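Local coordinates for inositol-1-monophosphatase (Thermotoga maritima, PDB 2P3N) that hydrolyses the phosphate ester of inositol 1-phosphate and, with broad specificity, of fructose 1,6-bisphosphate and several other phosphorylated compounds, using magnesium, at the interface of chains A and B. Numbering follows the deposited sequence. Chains: chain A/B, Inositol-1-monophosphatase.

Contact 1: the interface of chains A and B. Residues chain A 85-86, 91, 152, 174-175; chain B 147, 170, 172, 189.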
ATOM      1  N   ILE A  85      -7.813  20.737  -4.340  1.00 34.39           N
ATOM      2  CA  ILE A  85      -9.195  20.595  -3.881  1.00 31.71           C
ATOM      3  C   ILE A  85      -9.390  19.181  -3.358  1.00 29.73           C
ATOM      4  O   ILE A  85      -9.889  18.980  -2.255  1.00 31.44           O
ATOM      5  CB  ILE A  85     -10.192  20.870  -5.029  1.00 37.04           C
ATOM      6  CG1 ILE A  85     -10.155  22.358  -5.389  1.00 39.75           C
ATOM      7  CG2 ILE A  85     -11.593  20.423  -4.632  1.00 41.11           C
ATOM      8  CD1 ILE A  85     -10.973  22.731  -6.602  1.00 41.94           C
ATOM      9  N   ASN A  86      -8.993  18.204  -4.165  1.00 29.38           N
ATOM     10  CA  ASN A  86      -9.096  16.806  -3.777  1.00 27.85           C
ATOM     11  C   ASN A  86      -8.344  16.622  -2.470  1.00 28.12           C
ATOM     12  O   ASN A  86      -8.875  16.082  -1.495  1.00 27.79           O
ATOM     13  CB  ASN A  86      -8.455  15.924  -4.843  1.00 27.16           C
ATOM     14  CG  ASN A  86      -9.397  15.588  -5.963  1.00 24.77           C
ATOM     15  OD1 ASN A  86      -9.002  14.970  -6.948  1.00 31.65           O
ATOM     16  ND2 ASN A  86     -10.656  15.983  -5.820  1.00 33.65           N
ATOM     17  N   LEU A  91      -9.812  13.258  -1.061  1.00 30.28           N
ATOM     18  CA  LEU A  91      -9.820  12.342  -2.195  1.00 28.94           C
ATOM     19  C   LEU A  91      -8.384  12.011  -2.556  1.00 31.77           C
ATOM     20  O   LEU A  91      -7.510  12.883  -2.537  1.00 32.45           O
ATOM     21  CB  LEU A  91     -10.513  12.958  -3.398  1.00 30.58           C
ATOM     22  CG  LEU A  91     -12.030  12.968  -3.272  1.00 29.59           C
ATOM     23  CD1 LEU A  91     -12.641  13.853  -4.355  1.00 27.48           C
ATOM     24  CD2 LEU A  91     -12.535  11.542  -3.362  1.00 32.00           C
ATOM     25  N   SER A 152     -12.334  20.022 -14.479  1.00 52.55           N
ATOM     26  CA  SER A 152     -13.483  20.882 -14.214  1.00 61.45           C
ATOM     27  C   SER A 152     -13.266  22.322 -14.666  1.00 68.47           C
ATOM     28  O   SER A 152     -12.621  23.112 -13.977  1.00 68.90           O
ATOM     29  CB  SER A 152     -13.816  20.862 -12.730  1.00 57.84           C
ATOM     30  OG  SER A 152     -14.066  19.538 -12.302  1.00 66.75           O
ATOM     31  N   LEU A 174     -11.314  13.053 -12.627  1.00 41.17           N
ATOM     32  CA  LEU A 174     -10.695  12.599 -11.385  1.00 43.71           C
ATOM     33  C   LEU A 174     -10.214  13.682 -10.450  1.00 45.71           C
ATOM     34  O   LEU A 174     -10.371  13.557  -9.239  1.00 46.96           O
ATOM     35  CB  LEU A 174      -9.524  11.674 -11.701  1.00 50.06           C
ATOM     36  CG  LEU A 174      -9.741  10.626 -12.792  1.00 54.38           C
ATOM     37  CD1 LEU A 174      -9.811  11.314 -14.156  1.00 57.80           C
ATOM     38  CD2 LEU A 174      -8.586   9.636 -12.769  1.00 60.44           C
ATOM     39  N   GLY A 175      -9.592  14.724 -10.996  1.00 46.70           N
ATOM     40  CA  GLY A 175      -9.139  15.809 -10.145  1.00 47.37           C
ATOM     41  C   GLY A 175      -7.696  16.241 -10.256  1.00 48.70           C
ATOM     42  O   GLY A 175      -7.342  17.311  -9.758  1.00 53.68           O
TER
ATOM     43  N   VAL B 147     -17.848  19.542  -3.024  1.00 44.50           N
ATOM     44  CA  VAL B 147     -17.369  18.819  -4.198  1.00 41.94           C
ATOM     45  C   VAL B 147     -18.423  17.728  -4.343  1.00 44.71           C
ATOM     46  O   VAL B 147     -18.700  16.996  -3.383  1.00 45.08           O
ATOM     47  CB  VAL B 147     -15.980  18.155  -3.971  1.00 37.38           C
ATOM     48  CG1 VAL B 147     -15.771  17.030  -4.969  1.00 35.84           C
ATOM     49  CG2 VAL B 147     -14.874  19.169  -4.148  1.00 29.43           C
ATOM     50  N   ARG B 170     -16.120  21.592  -7.134  1.00 47.28           N
ATOM     51  CA  ARG B 170     -15.884  20.635  -8.207  1.00 44.21           C
ATOM     52  C   ARG B 170     -16.948  19.545  -8.211  1.00 42.13           C
ATOM     53  O   ARG B 170     -17.598  19.282  -7.194  1.00 39.61           O
ATOM     54  CB  ARG B 170     -14.500  19.986  -8.050  1.00 43.68           C
ATOM     55  CG  ARG B 170     -13.307  20.895  -8.356  1.00 45.25           C
ATOM     56  CD  ARG B 170     -12.742  20.648  -9.754  1.00 54.69           C
ATOM     57  NE  ARG B 170     -11.436  21.276  -9.940  1.00 61.95           N
ATOM     58  CZ  ARG B 170     -11.245  22.583 -10.064  1.00 67.38           C
ATOM     59  NH1 ARG B 170     -12.277  23.419 -10.030  1.00 64.34           N
ATOM     60  NH2 ARG B 170     -10.015  23.057 -10.199  1.00 73.39           N
ATOM     61  N   ARG B 172     -17.076  15.625  -9.340  1.00 43.33           N
ATOM     62  CA  ARG B 172     -16.223  14.520  -9.776  1.00 43.62           C
ATOM     63  C   ARG B 172     -17.033  13.364 -10.374  1.00 41.91           C
ATOM     64  O   ARG B 172     -18.191  13.131 -10.005  1.00 40.24           O
ATOM     65  CB  ARG B 172     -15.365  13.988  -8.610  1.00 36.14           C
ATOM     66  CG  ARG B 172     -14.629  15.041  -7.770  1.00 32.51           C
ATOM     67  CD  ARG B 172     -13.125  15.142  -8.062  1.00 33.88           C
ATOM     68  NE  ARG B 172     -12.840  15.948  -9.252  1.00 47.44           N
ATOM     69  CZ  ARG B 172     -11.924  16.919  -9.321  1.00 46.57           C
ATOM     70  NH1 ARG B 172     -11.754  17.591 -10.458  1.00 44.31           N
ATOM     71  NH2 ARG B 172     -11.180  17.222  -8.264  1.00 43.35           N
ATOM     72  N   VAL B 189     -16.532  13.408  -0.043  1.00 40.04           N
ATOM     73  CA  VAL B 189     -17.438  14.041  -0.991  1.00 40.66           C
ATOM     74  C   VAL B 189     -18.680  14.463  -0.226  1.00 40.77           C
ATOM     75  O   VAL B 189     -19.113  13.781   0.702  1.00 40.44           O
ATOM     76  CB  VAL B 189     -17.828  13.081  -2.132  1.00 43.74           C
ATOM     77  CG1 VAL B 189     -19.128  13.538  -2.786  1.00 51.89           C
ATOM     78  CG2 VAL B 189     -16.714  13.051  -3.172  1.00 41.43           C
TER
HETATM   79  O   HOH W   1      -8.709  18.772  -7.422  1.00 34.48           O
HETATM   80  O   HOH W   2      -8.606  19.727 -10.248  1.00 45.03           O
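A bend at chi2 (-100°) turns the side chain of B:Arg170 along the subunit boundary, one patch of a two-fold interface in the homotetramer, while A:Ile85 holds its delta-methyl extended (chi2 174°) across it at about a right angle. CD1 of A:Ile85 thereby lies 3.5 Å above the centre of the B:Arg170 guanidinium, and the same methyl meets the methylene CG of that arginine at 3.4 Å. The backbone carbonyl oxygen of A:Ser152 lies over the opposite face, displaced toward the rim, so chain A contributes an atom to each face, the second one loosely. Its NE points in plane at water 2, 3.2 Å from the water oxygen, and that water also reaches the carbonyl oxygen of A:Gly175. An alanine in place of B:Arg170 would probably leave the A:Ile85 methyl without the flat surface beneath it and water 2 without the NE donor of this residue. The other branch of A:Ile85, CG2, packs against CG2 of B:Val147 at 3.5 Å. B:Arg172, a predicted substrate-binding residue of this phosphatase, bends at chi2 and chi3 and has more of its surface hidden by chain A than B:Arg170 has. The A:Leu174-A:Gly175 backbone covers one face of its guanidinium, with the A:Gly175 nitrogen over the centre, and CB of B:Arg170 covers the other. NH2 of B:Arg172 meets the amide of A:Asn86 tip to tip, the two planes 73° apart. As modelled, ND2 of A:Asn86 faces NH2 of B:Arg172 at 2.8 Å, donor against donor; a flipped amide is likely to suit this position better. The same NH2 of B:Arg172 lies 3.0 Å from water 1, which in turn sits 3.1 Å from the carbonyl oxygen of A:Gly175.

Contact 2: the interface of chains A and B. Residues chain A 152-154, 157-158, 161, 173; chain B 158, 161-162, 165, 171, 173.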
ATOM      1  N   SER A 152     -12.334  20.022 -14.479  1.00 52.55           N
ATOM      2  CA  SER A 152     -13.483  20.882 -14.214  1.00 61.45           C
ATOM      3  C   SER A 152     -13.266  22.322 -14.666  1.00 68.47           C
ATOM      4  O   SER A 152     -12.621  23.112 -13.977  1.00 68.90           O
ATOM      5  CB  SER A 152     -13.816  20.862 -12.730  1.00 57.84           C
ATOM      6  OG  SER A 152     -14.066  19.538 -12.302  1.00 66.75           O
ATOM      7  N   TYR A 153     -13.818  22.664 -15.824  1.00 74.88           N
ATOM      8  CA  TYR A 153     -13.670  24.007 -16.362  1.00 81.32           C
ATOM      9  C   TYR A 153     -14.992  24.738 -16.427  1.00 85.65           C
ATOM     10  O   TYR A 153     -16.042  24.189 -16.103  1.00 84.75           O
ATOM     11  CB  TYR A 153     -13.062  23.952 -17.761  1.00 84.67           C
ATOM     12  CG  TYR A 153     -11.826  23.097 -17.832  1.00 88.51           C
ATOM     13  CD1 TYR A 153     -10.741  23.343 -16.993  1.00 89.76           C
ATOM     14  CD2 TYR A 153     -11.748  22.023 -18.717  1.00 89.68           C
ATOM     15  CE1 TYR A 153      -9.606  22.539 -17.032  1.00 90.87           C
ATOM     16  CE2 TYR A 153     -10.617  21.212 -18.765  1.00 89.87           C
ATOM     17  CZ  TYR A 153      -9.552  21.476 -17.919  1.00 89.77           C
ATOM     18  OH  TYR A 153      -8.431  20.683 -17.953  1.00 87.19           O
ATOM     19  N   VAL A 154     -14.913  25.989 -16.863  1.00 91.14           N
ATOM     20  CA  VAL A 154     -16.064  26.867 -17.003  1.00 94.16           C
ATOM     21  C   VAL A 154     -17.291  26.137 -17.556  1.00 94.09           C
ATOM     22  O   VAL A 154     -17.947  25.381 -16.842  1.00 98.08           O
ATOM     23  CB  VAL A 154     -15.688  28.077 -17.914  1.00 98.96           C
ATOM     24  CG1 VAL A 154     -15.220  27.584 -19.284  1.00 98.67           C
ATOM     25  CG2 VAL A 154     -16.858  29.037 -18.038  1.00102.01           C
ATOM     26  N   THR A 157     -16.301  21.767 -19.691  1.00 64.14           N
ATOM     27  CA  THR A 157     -16.549  20.444 -19.146  1.00 59.45           C
ATOM     28  C   THR A 157     -17.939  19.938 -19.494  1.00 58.62           C
ATOM     29  O   THR A 157     -18.089  19.116 -20.393  1.00 58.04           O
ATOM     30  CB  THR A 157     -16.374  20.449 -17.614  1.00 55.34           C
ATOM     31  OG1 THR A 157     -15.013  20.762 -17.291  1.00 49.73           O
ATOM     32  CG2 THR A 157     -16.724  19.096 -17.035  1.00 57.57           C
ATOM     33  N   GLY A 158     -18.943  20.438 -18.780  1.00 61.51           N
ATOM     34  CA  GLY A 158     -20.318  20.024 -19.013  1.00 67.39           C
ATOM     35  C   GLY A 158     -20.703  19.851 -20.471  1.00 70.46           C
ATOM     36  O   GLY A 158     -21.485  18.964 -20.809  1.00 70.47           O
ATOM     37  N   ILE A 161     -18.820  16.940 -22.240  1.00 63.98           N
ATOM     38  CA  ILE A 161     -19.442  15.686 -21.848  1.00 63.39           C
ATOM     39  C   ILE A 161     -20.504  15.406 -22.904  1.00 67.19           C
ATOM     40  O   ILE A 161     -20.455  14.384 -23.593  1.00 65.24           O
ATOM     41  CB  ILE A 161     -20.158  15.791 -20.487  1.00 57.79           C
ATOM     42  CG1 ILE A 161     -19.144  16.045 -19.371  1.00 55.36           C
ATOM     43  CG2 ILE A 161     -20.962  14.527 -20.229  1.00 60.28           C
ATOM     44  CD1 ILE A 161     -18.147  14.943 -19.187  1.00 51.26           C
ATOM     45  N   ILE A 173     -13.491  12.455 -14.716  1.00 39.61           N
ATOM     46  CA  ILE A 173     -13.100  13.732 -14.124  1.00 39.16           C
ATOM     47  C   ILE A 173     -12.610  13.349 -12.726  1.00 40.48           C
ATOM     48  O   ILE A 173     -13.393  13.324 -11.769  1.00 39.10           O
ATOM     49  CB  ILE A 173     -14.300  14.672 -13.991  1.00 36.27           C
ATOM     50  CG1 ILE A 173     -14.837  15.016 -15.377  1.00 35.55           C
ATOM     51  CG2 ILE A 173     -13.893  15.922 -13.238  1.00 38.40           C
ATOM     52  CD1 ILE A 173     -16.036  15.925 -15.352  1.00 45.56           C
TER
ATOM     53  N   GLY B 158     -23.795  15.572 -18.266  1.00 74.26           N
ATOM     54  CA  GLY B 158     -23.294  16.816 -18.825  1.00 75.31           C
ATOM     55  C   GLY B 158     -24.166  18.016 -18.486  1.00 75.39           C
ATOM     56  O   GLY B 158     -23.712  19.163 -18.517  1.00 74.80           O
ATOM     57  N   ILE B 161     -23.484  18.954 -14.584  1.00 60.83           N
ATOM     58  CA  ILE B 161     -22.219  19.675 -14.427  1.00 66.39           C
ATOM     59  C   ILE B 161     -22.485  21.155 -14.687  1.00 68.37           C
ATOM     60  O   ILE B 161     -22.149  22.021 -13.876  1.00 69.22           O
ATOM     61  CB  ILE B 161     -21.164  19.155 -15.443  1.00 66.54           C
ATOM     62  CG1 ILE B 161     -20.841  17.692 -15.140  1.00 65.51           C
ATOM     63  CG2 ILE B 161     -19.902  20.005 -15.388  1.00 66.90           C
ATOM     64  CD1 ILE B 161     -20.030  17.007 -16.216  1.00 62.52           C
ATOM     65  N   GLU B 162     -23.097  21.419 -15.834  1.00 71.61           N
ATOM     66  CA  GLU B 162     -23.460  22.763 -16.263  1.00 71.47           C
ATOM     67  C   GLU B 162     -24.345  23.388 -15.183  1.00 71.05           C
ATOM     68  O   GLU B 162     -24.096  24.500 -14.728  1.00 70.27           O
ATOM     69  CB  GLU B 162     -24.233  22.657 -17.581  1.00 75.04           C
ATOM     70  CG  GLU B 162     -24.592  23.961 -18.258  1.00 76.31           C
ATOM     71  CD  GLU B 162     -25.646  23.762 -19.344  1.00 76.57           C
ATOM     72  OE1 GLU B 162     -25.484  22.835 -20.175  1.00 79.97           O
ATOM     73  OE2 GLU B 162     -26.632  24.532 -19.364  1.00 68.38           O
ATOM     74  N   GLU B 165     -21.824  23.559 -11.939  1.00 73.43           N
ATOM     75  CA  GLU B 165     -20.407  23.912 -12.009  1.00 78.92           C
ATOM     76  C   GLU B 165     -20.090  25.135 -11.156  1.00 82.69           C
ATOM     77  O   GLU B 165     -19.173  25.099 -10.332  1.00 86.84           O
ATOM     78  CB  GLU B 165     -19.980  24.161 -13.463  1.00 76.73           C
ATOM     79  CG  GLU B 165     -21.015  24.877 -14.319  1.00 76.82           C
ATOM     80  CD  GLU B 165     -20.617  24.968 -15.788  1.00 75.84           C
ATOM     81  OE1 GLU B 165     -20.120  23.965 -16.351  1.00 66.56           O
ATOM     82  OE2 GLU B 165     -20.814  26.044 -16.387  1.00 82.11           O
ATOM     83  N   ILE B 171     -17.138  18.939  -9.376  1.00 43.40           N
ATOM     84  CA  ILE B 171     -18.080  17.837  -9.528  1.00 47.08           C
ATOM     85  C   ILE B 171     -17.185  16.732 -10.075  1.00 44.87           C
ATOM     86  O   ILE B 171     -16.570  16.901 -11.132  1.00 44.25           O
ATOM     87  CB  ILE B 171     -19.218  18.158 -10.549  1.00 45.57           C
ATOM     88  CG1 ILE B 171     -20.092  19.302 -10.028  1.00 41.23           C
ATOM     89  CG2 ILE B 171     -20.085  16.924 -10.778  1.00 49.02           C
ATOM     90  CD1 ILE B 171     -20.886  18.973  -8.779  1.00 27.78           C
ATOM     91  N   ILE B 173     -16.401  12.670 -11.317  1.00 42.38           N
ATOM     92  CA  ILE B 173     -16.974  11.513 -11.994  1.00 43.22           C
ATOM     93  C   ILE B 173     -15.909  10.434 -11.862  1.00 45.32           C
ATOM     94  O   ILE B 173     -15.022  10.307 -12.713  1.00 42.30           O
ATOM     95  CB  ILE B 173     -17.228  11.811 -13.473  1.00 45.21           C
ATOM     96  CG1 ILE B 173     -18.266  12.929 -13.585  1.00 47.34           C
ATOM     97  CG2 ILE B 173     -17.693  10.550 -14.193  1.00 50.96           C
ATOM     98  CD1 ILE B 173     -18.483  13.434 -14.993  1.00 39.03           C
TER
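The backbone N-H of B:Ile173 donates to the carbonyl oxygen of A:Ile173, N to O 3.1 Å, in a nearly straight bond (168° at the hydrogen). A weak reciprocal bond runs from A:Ile173 N to B:Ile173 O, and together they form a short antiparallel bridge between the same residue of the two subunits. Beside it the two isoleucine side chains converge obliquely, their delta-methyls meeting CD1 to CD1 at 3.5 Å, while CG2 of A:Ile173 rests near the carbonyl oxygen of B:Ile171. A second apolar cluster forms where the helices meet. The A:Ile161 and B:Ile161 side chains cross at about a right angle, and CD1 of B:Ile161, carried outward by an extended chi2 (169°), presses on CG1 of A:Ile161 at a tight 3.4 Å. Each of these isoleucines also lays its CG2 on the partner's Gly158, with 3.6 Å between B:Ile161 CG2 and A:Gly158 CA; the lack of a side chain there probably lets the helices come close. The gamma-methyl of A:Thr157 adds a flank, 3.7 Å from CG2 of B:Ile161, while its hydroxyl OG1 turns back to accept from A:Tyr153 N at 2.7 Å, tying the loop to the helix start. The approach of the B:Glu165 carboxylate to the carbonyl oxygen of A:Val154 pairs two acceptors and is doubtful. Strand-end bridge and helix packing thus join the same segments of the two subunits across their two-fold interface. In the fold, helix 156-167 of chain A packs on its counterpart 158-162 of chain B, and the bridge lies just beyond strand 170-172 of each subunit.

Contact 1 and contact 2 are neighbouring patches of one two-fold interface, about 11 Å apart between the centres of their C-alpha atoms. They share A:Ser152, and strand 170-172 of chain B with the residues just after it feeds both: its arginines enter contact 1, while B:Ile171 and B:Ile173 belong to contact 2. Contact 2, with its backbone bridge and helix packing, may help set the register in which the arginines reach helix 84-89 of the partner, next to substrate-binding and magnesium-binding residues. Each patch recurs with the chains exchanged, and the protein is a homotetramer, so this pairing plausibly couples assembly to active-site architecture.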